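Local coordinates for protein peroxisomal acyl-CoA oxidase 1A (Solanum lycopersicum, PDB 2FON) that probably oxidises fatty acyl-CoA esters with a bound FAD cofactor, as an acyl-CoA oxidase of peroxisomal beta-oxidation, at residues F456-I461 with V474-G478; W369-L373 with C395-L399; C486-V490 with G594-Q600; Q450-A454 with A542-C546; L168-F174 with V207-T213. All coordinates share one frame; numbering follows the deposited sequence.

Contact 1: F456-I461 with V474-G478; sequences FLMKTI and VSYMG
The closing turns of helix 446-462 meet the loop that follows them, so that F456, L457, T460 and I461 pack against V474 and M477 where the chain has doubled back toward the helix. L457 joins the two loop residues: one of its methyls, CD2, touches both, lying 3.6 Å from V474 CG1 and equally near M477 CE. M477 reaches across at about a right angle to the side chains it meets. Its chain is bent at chi2 (-129°), which carries the sulfur to the flank of I461, with SD 3.8 Å from I461 CG1, while the terminal methyl runs on to L457. V474 presents its two methyls to the helix, and CG1 comes obliquely to the F456 ring at 3.8 Å from CE2. This is buried, apolar packing in the all-helical part of the chain, with no hydrogen bond between helix and loop; helices 535-558 and 499-521 press on it from outside. Within the helix, F456 O takes two bonds from opposite faces of its plane, one from T460 N and one from T460 OG1 at 3.0 Å. With that second bond made, the hydroxyl lies over a face of the F456 ring, 3.5 Å above its plane and toward the rim. Across in the loop's 3-10 turn, M477 CG covers part of one face of Y476, whose hydroxyl is hydrogen-bonded to S510 and H545.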
# COMPACT_ATOMS: atom_id res chain seq x y z
N PHE B 456 12.74 -24.99 -8.36
CA PHE B 456 12.19 -25.92 -9.33
C PHE B 456 12.75 -25.65 -10.71
O PHE B 456 12.97 -26.60 -11.52
CB PHE B 456 10.67 -25.83 -9.35
CG PHE B 456 10.07 -26.43 -10.55
CD1 PHE B 456 10.07 -27.80 -10.72
CD2 PHE B 456 9.58 -25.63 -11.57
CE1 PHE B 456 9.52 -28.37 -11.87
CE2 PHE B 456 9.04 -26.20 -12.74
CZ PHE B 456 8.99 -27.54 -12.89
N LEU B 457 12.93 -24.35 -11.00
CA LEU B 457 13.59 -23.92 -12.25
C LEU B 457 15.04 -24.37 -12.19
O LEU B 457 15.52 -24.98 -13.13
CB LEU B 457 13.51 -22.43 -12.46
CG LEU B 457 12.12 -21.86 -12.68
CD1 LEU B 457 12.24 -20.38 -12.73
CD2 LEU B 457 11.39 -22.43 -13.96
N MET B 458 15.70 -24.13 -11.06
CA MET B 458 17.07 -24.56 -10.92
C MET B 458 17.12 -26.04 -11.08
O MET B 458 17.92 -26.54 -11.87
CB MET B 458 17.68 -24.16 -9.58
CG MET B 458 17.80 -22.62 -9.37
SD MET B 458 18.76 -21.89 -10.70
CE MET B 458 17.50 -21.12 -11.71
N LYS B 459 16.23 -26.75 -10.41
CA LYS B 459 16.15 -28.21 -10.63
C LYS B 459 15.95 -28.53 -12.11
O LYS B 459 16.64 -29.40 -12.67
CB LYS B 459 15.04 -28.86 -9.80
CG LYS B 459 15.07 -30.38 -9.90
CD LYS B 459 13.81 -30.99 -9.36
CE LYS B 459 14.02 -32.45 -9.02
NZ LYS B 459 13.42 -32.73 -7.66
N THR B 460 15.03 -27.83 -12.76
CA THR B 460 14.71 -28.18 -14.14
C THR B 460 15.93 -27.97 -15.01
O THR B 460 16.16 -28.75 -15.93
CB THR B 460 13.52 -27.39 -14.68
OG1 THR B 460 12.33 -27.94 -14.12
CG2 THR B 460 13.40 -27.53 -16.15
N ILE B 461 16.73 -26.95 -14.71
CA ILE B 461 17.91 -26.76 -15.51
C ILE B 461 18.91 -27.90 -15.28
O ILE B 461 19.32 -28.53 -16.25
CB ILE B 461 18.53 -25.33 -15.46
CG1 ILE B 461 17.72 -24.40 -16.33
CG2 ILE B 461 19.98 -25.35 -16.01
CD1 ILE B 461 17.74 -23.02 -15.87
N VAL B 474 7.30 -25.25 -18.33
CA VAL B 474 8.74 -25.10 -18.53
C VAL B 474 9.22 -25.82 -19.75
O VAL B 474 10.40 -26.16 -19.87
CB VAL B 474 9.59 -25.56 -17.33
CG1 VAL B 474 9.48 -24.57 -16.19
CG2 VAL B 474 9.21 -26.94 -16.91
N SER B 475 8.32 -26.05 -20.70
CA SER B 475 8.77 -26.69 -21.91
C SER B 475 9.72 -25.75 -22.71
O SER B 475 10.59 -26.22 -23.44
CB SER B 475 7.59 -27.19 -22.72
OG SER B 475 7.44 -26.39 -23.87
N TYR B 476 9.58 -24.44 -22.55
CA TYR B 476 10.55 -23.53 -23.14
C TYR B 476 11.99 -23.80 -22.73
O TYR B 476 12.88 -23.65 -23.55
CB TYR B 476 10.20 -22.09 -22.89
CG TYR B 476 10.39 -21.59 -21.45
CD1 TYR B 476 11.55 -20.92 -21.09
CD2 TYR B 476 9.40 -21.76 -20.49
CE1 TYR B 476 11.73 -20.42 -19.82
CE2 TYR B 476 9.57 -21.29 -19.21
CZ TYR B 476 10.74 -20.61 -18.87
OH TYR B 476 10.94 -20.13 -17.59
N MET B 477 12.25 -24.24 -21.51
CA MET B 477 13.63 -24.50 -21.09
C MET B 477 14.32 -25.63 -21.84
O MET B 477 15.55 -25.83 -21.72
CB MET B 477 13.69 -24.77 -19.62
CG MET B 477 13.11 -23.64 -18.82
SD MET B 477 14.34 -23.25 -17.60
CE MET B 477 13.60 -21.85 -16.74
N GLY B 478 13.54 -26.39 -22.61
CA GLY B 478 14.11 -27.37 -23.49
C GLY B 478 14.73 -26.71 -24.71
O GLY B 478 15.33 -27.38 -25.53

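Contact 2: W369-L373 with C395-L399; sequences WLKWL and CTAGL
The sulfur of C395 lies in the plane of the W369 indole, at its edge and not over a face. SG sits 4.5 Å from the centroid of the six-membered ring and 89° off its normal, facing the outer rim between CZ3 and CH2, with CH2 at 3.4 Å. Both partners swing out alike: W369 CG lies anti to the backbone nitrogen (chi1 171°), and C395 SG does the same on its own helix (172°), which brings ring edge and sulfur together across the gap. The gap is wide. Helices 347-380 and 389-417 run as an antiparallel pair, consecutive in the chain, and here their short segments are 12.2 Å apart at 156°, so side chains have to span the distance. L370 does so with CD2, which reaches T396 CG2 at 3.6 Å. The hydroxyl of T396 bonds back to the carbonyls of A392 and H393 in its own helix, and it is the methyl that faces L370. L399 CD1 fits in more loosely, 4.3 Å from both W369 CZ3 and L370 CD2, while L373 brings its CD2 to the C395 sulfur. L373 CB also sits over one face of the W369 ring, and K553 makes a cation-pi contact with the indole. T396 lies about 10 Å, side chain to side chain, from E443, the predicted proton acceptor. Ring C-H groups carry slight positive charge and sulfur is electron-rich, so the edgewise approach is probably mildly attractive; with no hydrogen bond between the helices, dispersion and shape fit probably supply the rest.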
# COMPACT_ATOMS: atom_id res chain seq x y z
N TRP B 369 -7.16 -20.80 -17.05
CA TRP B 369 -6.25 -21.82 -17.50
C TRP B 369 -5.92 -22.74 -16.33
O TRP B 369 -5.62 -23.92 -16.53
CB TRP B 369 -5.00 -21.24 -18.18
CG TRP B 369 -4.00 -22.30 -18.42
CD1 TRP B 369 -4.00 -23.19 -19.42
CD2 TRP B 369 -2.89 -22.63 -17.58
NE1 TRP B 369 -2.96 -24.07 -19.26
CE2 TRP B 369 -2.26 -23.75 -18.15
CE3 TRP B 369 -2.37 -22.07 -16.41
CZ2 TRP B 369 -1.13 -24.33 -17.60
CZ3 TRP B 369 -1.23 -22.65 -15.84
CH2 TRP B 369 -0.63 -23.79 -16.44
N LEU B 370 -6.06 -22.23 -15.10
CA LEU B 370 -5.81 -23.10 -13.94
C LEU B 370 -6.94 -24.05 -13.69
O LEU B 370 -6.73 -25.15 -13.18
CB LEU B 370 -5.50 -22.31 -12.70
CG LEU B 370 -4.12 -21.64 -12.64
CD1 LEU B 370 -4.09 -20.77 -11.43
CD2 LEU B 370 -2.98 -22.65 -12.58
N LYS B 371 -8.14 -23.63 -14.05
CA LYS B 371 -9.33 -24.47 -14.04
C LYS B 371 -9.01 -25.67 -14.84
O LYS B 371 -9.27 -26.77 -14.41
CB LYS B 371 -10.47 -23.74 -14.74
CG LYS B 371 -11.85 -24.05 -14.28
CD LYS B 371 -12.55 -22.74 -13.86
CE LYS B 371 -13.84 -23.03 -13.06
NZ LYS B 371 -14.57 -21.76 -12.70
N TRP B 372 -8.43 -25.46 -16.02
CA TRP B 372 -8.07 -26.59 -16.90
C TRP B 372 -6.96 -27.38 -16.27
O TRP B 372 -7.03 -28.60 -16.22
CB TRP B 372 -7.67 -26.15 -18.31
CG TRP B 372 -7.11 -27.27 -19.15
CD1 TRP B 372 -7.82 -28.22 -19.85
CD2 TRP B 372 -5.72 -27.59 -19.35
NE1 TRP B 372 -6.96 -29.09 -20.48
CE2 TRP B 372 -5.66 -28.73 -20.19
CE3 TRP B 372 -4.51 -27.04 -18.89
CZ2 TRP B 372 -4.44 -29.32 -20.59
CZ3 TRP B 372 -3.29 -27.63 -19.29
CH2 TRP B 372 -3.27 -28.74 -20.12
N LEU B 373 -5.94 -26.68 -15.78
CA LEU B 373 -4.80 -27.36 -15.19
C LEU B 373 -5.24 -28.26 -14.03
O LEU B 373 -4.66 -29.32 -13.82
CB LEU B 373 -3.70 -26.39 -14.74
CG LEU B 373 -2.49 -27.20 -14.22
CD1 LEU B 373 -1.65 -27.84 -15.31
CD2 LEU B 373 -1.64 -26.37 -13.28
N CYS B 395 4.11 -23.97 -10.86
CA CYS B 395 3.27 -23.13 -11.65
C CYS B 395 2.18 -22.46 -10.78
O CYS B 395 1.94 -21.23 -10.89
CB CYS B 395 2.68 -24.00 -12.77
SG CYS B 395 1.41 -23.24 -13.78
N THR B 396 1.54 -23.24 -9.90
CA THR B 396 0.55 -22.62 -9.06
C THR B 396 1.18 -21.76 -7.97
O THR B 396 0.65 -20.71 -7.64
CB THR B 396 -0.50 -23.58 -8.49
OG1 THR B 396 0.12 -24.78 -8.01
CG2 THR B 396 -1.48 -23.98 -9.54
N ALA B 397 2.32 -22.14 -7.41
CA ALA B 397 2.89 -21.29 -6.34
C ALA B 397 3.22 -19.90 -6.90
O ALA B 397 2.88 -18.87 -6.31
CB ALA B 397 4.13 -21.92 -5.72
N GLY B 398 3.87 -19.92 -8.06
CA GLY B 398 4.36 -18.76 -8.75
C GLY B 398 3.25 -17.86 -9.16
O GLY B 398 3.34 -16.64 -8.97
N LEU B 399 2.19 -18.45 -9.69
CA LEU B 399 1.04 -17.65 -10.08
C LEU B 399 0.28 -17.01 -8.92
O LEU B 399 -0.20 -15.83 -9.03
CB LEU B 399 0.11 -18.48 -10.94
CG LEU B 399 0.68 -18.66 -12.34
CD1 LEU B 399 -0.29 -19.34 -13.22
CD2 LEU B 399 1.05 -17.34 -12.96

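Contact 3: C486-V490 with G594-Q600; sequences CRSDV and GYITSKQ
The Y595 ring has the backbone of S488 over one face, with S488 N 3.3 Å above its plane and offset toward the rim, and C486 SG at its edge, 3.7 Å from CE1. S488 CB adds to this at CE2. From its place above the ring, S488 N gives its hydrogen to the carbonyl of that same tyrosine: the bond to Y595 O measures 2.6 Å and is nearly straight (166°). Here the loop before helix 499-521 lies along the start of helix 598-615, and each side has its own local turn. S488 OG accepts from V490 N at 3.2 Å, making an ST turn, while T597 sits at the N-cap position and its N bonds to Q600 OE1. The Q600 amide works at both ends, for NE2 gives a hydrogen to V490 O at 3.0 Å, in the carbonyl plane on a lone pair; the two bonds together favour this turn of the amide, though V490 O lies 17° out of its plane. R487 lies at the exposed border with the edge of its guanidinium toward G594, modelled too close for its detail to be trusted. Y595 OH is hydrogen-bonded to E504 of helix 499-521, and S598 OG bonds to G592 O of the second subunit.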
# COMPACT_ATOMS: atom_id res chain seq x y z
N CYS B 486 19.49 -15.80 -29.35
CA CYS B 486 18.67 -15.03 -30.26
C CYS B 486 18.68 -13.51 -29.96
O CYS B 486 19.25 -13.03 -28.98
CB CYS B 486 17.25 -15.61 -30.40
SG CYS B 486 16.31 -15.97 -28.87
N ARG B 487 18.08 -12.76 -30.86
CA ARG B 487 17.98 -11.34 -30.76
C ARG B 487 16.55 -11.13 -31.20
O ARG B 487 16.10 -11.78 -32.13
CB ARG B 487 18.93 -10.65 -31.76
CG ARG B 487 20.42 -10.98 -31.60
CD ARG B 487 21.30 -9.82 -31.10
NE ARG B 487 22.51 -10.30 -30.40
CZ ARG B 487 22.68 -10.25 -29.07
NH1 ARG B 487 21.72 -9.73 -28.30
NH2 ARG B 487 23.79 -10.72 -28.50
N SER B 488 15.82 -10.25 -30.54
CA SER B 488 14.57 -9.84 -31.13
C SER B 488 14.85 -9.39 -32.58
O SER B 488 15.97 -8.97 -32.93
CB SER B 488 13.93 -8.72 -30.31
OG SER B 488 12.91 -8.08 -31.05
N ASP B 489 13.83 -9.45 -33.42
CA ASP B 489 13.96 -8.90 -34.76
C ASP B 489 12.93 -7.80 -35.05
O ASP B 489 12.51 -7.64 -36.21
CB ASP B 489 13.81 -10.01 -35.80
CG ASP B 489 12.48 -10.76 -35.66
OD1 ASP B 489 11.86 -10.67 -34.54
OD2 ASP B 489 12.08 -11.42 -36.66
N VAL B 490 12.51 -7.07 -34.01
CA VAL B 490 11.53 -5.99 -34.13
C VAL B 490 12.08 -4.82 -34.97
O VAL B 490 13.18 -4.32 -34.73
CB VAL B 490 11.08 -5.51 -32.73
CG1 VAL B 490 10.31 -4.21 -32.84
CG2 VAL B 490 10.22 -6.56 -32.06
N GLY B 594 20.97 -9.16 -23.81
CA GLY B 594 21.21 -8.75 -25.20
C GLY B 594 19.98 -8.93 -26.08
O GLY B 594 19.96 -8.43 -27.21
N TYR B 595 18.94 -9.60 -25.57
CA TYR B 595 17.83 -10.00 -26.42
C TYR B 595 17.21 -8.88 -27.28
O TYR B 595 16.89 -9.10 -28.47
CB TYR B 595 16.76 -10.80 -25.67
CG TYR B 595 15.66 -11.21 -26.61
CD1 TYR B 595 15.81 -12.32 -27.46
CD2 TYR B 595 14.50 -10.44 -26.72
CE1 TYR B 595 14.81 -12.66 -28.37
CE2 TYR B 595 13.50 -10.77 -27.62
CZ TYR B 595 13.65 -11.87 -28.45
OH TYR B 595 12.62 -12.17 -29.33
N ILE B 596 17.08 -7.68 -26.70
CA ILE B 596 16.64 -6.49 -27.44
C ILE B 596 17.68 -5.36 -27.36
O ILE B 596 18.50 -5.35 -26.44
CB ILE B 596 15.30 -5.99 -26.86
CG1 ILE B 596 15.46 -5.56 -25.41
CG2 ILE B 596 14.23 -7.09 -26.88
CD1 ILE B 596 14.22 -4.92 -24.83
N THR B 597 17.65 -4.41 -28.28
CA THR B 597 18.53 -3.23 -28.21
C THR B 597 17.74 -2.01 -27.76
O THR B 597 16.53 -2.09 -27.54
CB THR B 597 19.14 -2.85 -29.58
OG1 THR B 597 18.08 -2.43 -30.45
CG2 THR B 597 19.94 -3.99 -30.22
N SER B 598 18.41 -0.87 -27.64
CA SER B 598 17.68 0.30 -27.18
C SER B 598 16.56 0.66 -28.09
O SER B 598 15.41 0.71 -27.65
CB SER B 598 18.57 1.48 -26.95
OG SER B 598 19.06 1.34 -25.64
N LYS B 599 16.87 0.86 -29.37
CA LYS B 599 15.85 1.24 -30.32
C LYS B 599 14.63 0.35 -30.09
O LYS B 599 13.50 0.84 -29.97
CB LYS B 599 16.39 1.17 -31.82
N GLN B 600 14.88 -0.96 -29.98
CA GLN B 600 13.79 -1.93 -29.84
C GLN B 600 12.95 -1.73 -28.57
O GLN B 600 11.71 -1.84 -28.62
CB GLN B 600 14.33 -3.35 -29.94
CG GLN B 600 15.16 -3.52 -31.18
CD GLN B 600 15.46 -4.96 -31.52
OE1 GLN B 600 16.35 -5.58 -30.94
NE2 GLN B 600 14.72 -5.49 -32.49

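Contact 4: Q450-A454 with A542-C546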
# COMPACT_ATOMS: atom_id res chain seq x y z
N GLN B 450 7.90 -17.83 -3.99
CA GLN B 450 8.73 -17.68 -5.18
C GLN B 450 10.11 -18.28 -5.01
O GLN B 450 10.74 -18.56 -6.00
CB GLN B 450 8.72 -16.27 -5.75
CG GLN B 450 7.33 -15.84 -6.17
CD GLN B 450 7.14 -15.80 -7.68
OE1 GLN B 450 8.01 -16.22 -8.43
NE2 GLN B 450 5.98 -15.30 -8.13
N LEU B 451 10.55 -18.58 -3.80
CA LEU B 451 11.80 -19.31 -3.71
C LEU B 451 11.52 -20.74 -4.09
O LEU B 451 12.35 -21.38 -4.72
CB LEU B 451 12.42 -19.22 -2.33
CG LEU B 451 12.96 -17.86 -1.82
CD1 LEU B 451 13.05 -17.87 -0.29
CD2 LEU B 451 14.31 -17.56 -2.39
N GLN B 452 10.34 -21.27 -3.76
CA GLN B 452 9.95 -22.60 -4.29
C GLN B 452 9.97 -22.63 -5.80
O GLN B 452 10.49 -23.58 -6.38
CB GLN B 452 8.58 -23.03 -3.83
CG GLN B 452 8.68 -23.81 -2.58
CD GLN B 452 7.58 -23.48 -1.61
OE1 GLN B 452 6.39 -23.58 -1.93
NE2 GLN B 452 7.96 -23.10 -0.40
N VAL B 453 9.40 -21.62 -6.45
CA VAL B 453 9.44 -21.59 -7.90
C VAL B 453 10.88 -21.67 -8.41
O VAL B 453 11.20 -22.51 -9.21
CB VAL B 453 8.61 -20.41 -8.50
CG1 VAL B 453 8.79 -20.37 -10.00
CG2 VAL B 453 7.10 -20.56 -8.12
N ALA B 454 11.76 -20.83 -7.87
CA ALA B 454 13.20 -20.80 -8.17
C ALA B 454 13.88 -22.15 -8.13
O ALA B 454 14.53 -22.54 -9.14
CB ALA B 454 13.92 -19.88 -7.24
N ALA B 542 12.34 -16.35 -10.80
CA ALA B 542 10.97 -16.84 -10.55
C ALA B 542 9.85 -15.86 -11.01
O ALA B 542 8.86 -16.30 -11.66
CB ALA B 542 10.78 -17.16 -9.15
N VAL B 543 10.01 -14.56 -10.72
CA VAL B 543 9.04 -13.58 -11.19
C VAL B 543 8.97 -13.61 -12.69
O VAL B 543 7.90 -13.80 -13.25
CB VAL B 543 9.21 -12.10 -10.59
CG1 VAL B 543 8.17 -11.12 -11.18
CG2 VAL B 543 9.08 -12.09 -9.03
N ALA B 544 10.11 -13.49 -13.34
CA ALA B 544 10.15 -13.47 -14.82
C ALA B 544 9.40 -14.67 -15.48
O ALA B 544 8.62 -14.50 -16.43
CB ALA B 544 11.60 -13.39 -15.31
N HIS B 545 9.64 -15.85 -14.91
CA HIS B 545 8.94 -17.08 -15.31
C HIS B 545 7.44 -17.00 -15.13
O HIS B 545 6.69 -17.36 -16.05
CB HIS B 545 9.53 -18.29 -14.58
CG HIS B 545 8.73 -19.55 -14.74
ND1 HIS B 545 8.72 -20.28 -15.92
CD2 HIS B 545 7.95 -20.23 -13.87
CE1 HIS B 545 7.94 -21.34 -15.77
NE2 HIS B 545 7.46 -21.33 -14.53
N CYS B 546 6.99 -16.53 -13.97
CA CYS B 546 5.57 -16.36 -13.75
C CYS B 546 4.92 -15.38 -14.74
O CYS B 546 3.83 -15.62 -15.26
CB CYS B 546 5.28 -15.97 -12.31
SG CYS B 546 5.80 -17.31 -11.13
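This is a nearly perpendicular helix crossing, 86° at an axis separation of 9.4 Å, in which Q450 and V453 of helix 446-462 receive A542 of helix 535-558 in the buried helical core. The CA atoms of A454 and A542 are only 5.1 Å apart, consistent with the small side chains there. A542 CB packs against the Q450 side chain, V453 and the helix backbone, with V453 CG1 at 3.9 Å and A454 N at 4.0 Å. Q450 bends at chi2 (-107°) and lays its amide across the other helix, as modelled with the oxygen by A542 and the nitrogen by the C546 sulfur, NE2 to SG being 3.6 Å; which end is which remains uncertain. No hydrogen bond joins the segments through this amide. V453 CG1 also reaches H545, coming obliquely to the ring at 4.0 Å from CD2. L451 of helix 446-462 points away from the crossing and touches the FAD. Helix 389-417 lies against both partners, meeting Q450 through S401, V453 through A397, and V543 and C546 through L402, while helix 499-521 packs on A544 and H545.

Contact 5: L168-F174 with V207-T213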
# COMPACT_ATOMS: atom_id res chain seq x y z
N LEU B 168 5.58 -26.64 13.56
CA LEU B 168 4.55 -26.36 14.58
C LEU B 168 4.88 -27.05 15.90
O LEU B 168 5.50 -28.13 15.94
CB LEU B 168 3.16 -26.87 14.17
CG LEU B 168 2.50 -26.30 12.92
CD1 LEU B 168 1.35 -27.18 12.49
CD2 LEU B 168 2.05 -24.82 12.99
N GLU B 169 4.44 -26.44 17.00
CA GLU B 169 4.79 -26.99 18.31
C GLU B 169 3.64 -27.72 18.98
O GLU B 169 3.89 -28.46 19.93
CB GLU B 169 5.31 -25.90 19.26
CG GLU B 169 6.46 -25.05 18.79
CD GLU B 169 6.81 -23.96 19.84
OE1 GLU B 169 7.21 -24.32 20.98
OE2 GLU B 169 6.67 -22.74 19.51
N THR B 170 2.41 -27.50 18.55
CA THR B 170 1.27 -28.20 19.16
C THR B 170 1.48 -29.70 19.01
O THR B 170 1.83 -30.15 17.92
CB THR B 170 -0.08 -27.83 18.50
OG1 THR B 170 -0.27 -26.41 18.53
CG2 THR B 170 -1.22 -28.45 19.27
N THR B 171 1.28 -30.48 20.09
CA THR B 171 1.42 -31.94 20.01
C THR B 171 0.15 -32.76 20.22
O THR B 171 -0.74 -32.40 20.99
CB THR B 171 2.52 -32.53 20.95
OG1 THR B 171 2.18 -32.25 22.32
CG2 THR B 171 3.90 -32.01 20.63
N ALA B 172 0.09 -33.91 19.55
CA ALA B 172 -1.00 -34.87 19.66
C ALA B 172 -0.42 -36.22 20.01
O ALA B 172 0.21 -36.86 19.15
CB ALA B 172 -1.71 -34.96 18.38
N THR B 173 -0.65 -36.67 21.24
CA THR B 173 0.12 -37.78 21.78
C THR B 173 -0.78 -38.95 22.04
O THR B 173 -1.71 -38.87 22.83
CB THR B 173 0.85 -37.41 23.10
OG1 THR B 173 1.65 -36.24 22.89
CG2 THR B 173 1.77 -38.53 23.53
N PHE B 174 -0.53 -40.06 21.37
CA PHE B 174 -1.47 -41.10 21.44
C PHE B 174 -1.39 -41.72 22.82
O PHE B 174 -0.29 -41.88 23.39
CB PHE B 174 -1.25 -42.12 20.35
CG PHE B 174 -2.22 -43.22 20.42
CD1 PHE B 174 -3.55 -42.99 20.15
CD2 PHE B 174 -1.83 -44.46 20.87
CE1 PHE B 174 -4.49 -43.96 20.27
CE2 PHE B 174 -2.76 -45.49 20.99
CZ PHE B 174 -4.11 -45.23 20.67
N VAL B 207 -7.34 -29.32 13.88
CA VAL B 207 -6.13 -28.82 14.54
C VAL B 207 -4.97 -29.60 13.99
O VAL B 207 -4.89 -30.81 14.17
CB VAL B 207 -6.21 -29.12 16.06
CG1 VAL B 207 -4.94 -28.80 16.78
CG2 VAL B 207 -7.35 -28.39 16.67
N TYR B 208 -4.08 -28.91 13.29
CA TYR B 208 -2.75 -29.48 12.94
C TYR B 208 -1.77 -29.56 14.15
O TYR B 208 -1.63 -28.62 14.90
CB TYR B 208 -2.18 -28.77 11.69
CG TYR B 208 -3.06 -29.18 10.55
CD1 TYR B 208 -4.22 -28.46 10.22
CD2 TYR B 208 -2.83 -30.39 9.89
CE1 TYR B 208 -5.08 -28.92 9.21
CE2 TYR B 208 -3.67 -30.84 8.90
CZ TYR B 208 -4.78 -30.12 8.56
OH TYR B 208 -5.58 -30.63 7.56
N ALA B 209 -1.15 -30.71 14.35
CA ALA B 209 -0.24 -30.95 15.47
C ALA B 209 0.72 -32.08 15.13
O ALA B 209 0.49 -32.86 14.18
CB ALA B 209 -1.02 -31.30 16.72
N ARG B 210 1.80 -32.17 15.89
CA ARG B 210 2.78 -33.20 15.58
C ARG B 210 2.26 -34.46 16.22
O ARG B 210 2.01 -34.48 17.43
CB ARG B 210 4.17 -32.88 16.15
CG ARG B 210 4.65 -31.44 16.12
CD ARG B 210 6.17 -31.38 16.45
NE ARG B 210 6.88 -32.02 15.34
CZ ARG B 210 7.04 -31.47 14.14
NH1 ARG B 210 6.62 -30.22 13.91
NH2 ARG B 210 7.63 -32.15 13.16
N LEU B 211 2.09 -35.51 15.44
CA LEU B 211 1.71 -36.80 15.99
C LEU B 211 2.88 -37.50 16.73
O LEU B 211 3.94 -37.78 16.13
CB LEU B 211 1.09 -37.70 14.89
CG LEU B 211 0.77 -39.15 15.25
CD1 LEU B 211 -0.21 -39.29 16.40
CD2 LEU B 211 0.22 -39.85 14.04
N ILE B 212 2.68 -37.75 18.03
CA ILE B 212 3.60 -38.50 18.86
C ILE B 212 2.92 -39.82 19.29
O ILE B 212 1.93 -39.84 20.03
CB ILE B 212 3.99 -37.70 20.15
CG1 ILE B 212 4.48 -36.27 19.84
CG2 ILE B 212 4.95 -38.50 21.05
CD1 ILE B 212 5.55 -36.21 18.78
N THR B 213 3.45 -40.93 18.80
CA THR B 213 2.92 -42.22 19.13
C THR B 213 4.08 -43.19 19.01
O THR B 213 4.98 -42.98 18.19
CB THR B 213 1.67 -42.64 18.26
OG1 THR B 213 1.20 -43.91 18.68
CG2 THR B 213 1.99 -42.75 16.81
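A172 and A209 lie on the buried face of this strand pair, while T171, R210, T173 and I212 project on a side that is partly exposed. The strands run parallel, and their backbones are stitched by R210 N to T170 O, A172 N to R210 O, I212 N to A172 O and F174 N to I212 O, all 2.8 to 2.9 Å long. On the buried side A209 CB presses on T170 O at 3.3 Å, with the T170 methyl CG2 and A172 CB also against it. Further along, T213 OG1 rests against F174 CB at 3.5 Å, while the phenylalanine ring leads away to an edge-to-face contact with F181. On the partly exposed side T173 OG1 lies 3.9 Å from I212 CB, and its CG2 leans on the I212 carbonyl and CG2; T171 CG2 approaches I212 CG1 only at 4.4 Å. On the same face R210 reaches back to L168. Its chain is bent at chi3 (68°), folding NH1 back to L168 O at 3.1 Å, on a lone pair and in the guanidinium plane; NH1 also bonds to Q166 O, and NE forms a salt bridge with D217. Both strands belong to the mixed sheet of the middle domain: strand 171-175 has 180-184 antiparallel beside it, and strand 204-213 pairs with 216-226 and with 152-155, where Y208 packs on Y154, an FAD-binding residue.

In the fold
From the N terminus, contact 5 comes first, closing a 32-residue loop that includes other strands of the middle domain. Contact 2 follows in series, joining helices 347-380 and 389-417 through a short connection. Contact 4 then opens on helix 446-462 and closes 88 residues on at helix 535-558; contact 1, the local return of the chain onto that same helix, is nested inside it. Contact 3 opens within the loop of contact 4 and closes beyond it, so the two cross; it ties the loop before helix 499-521 to the start of helix 598-615. H545 links contact 4 to contact 1, and G398 packs contact 2 on contact 4.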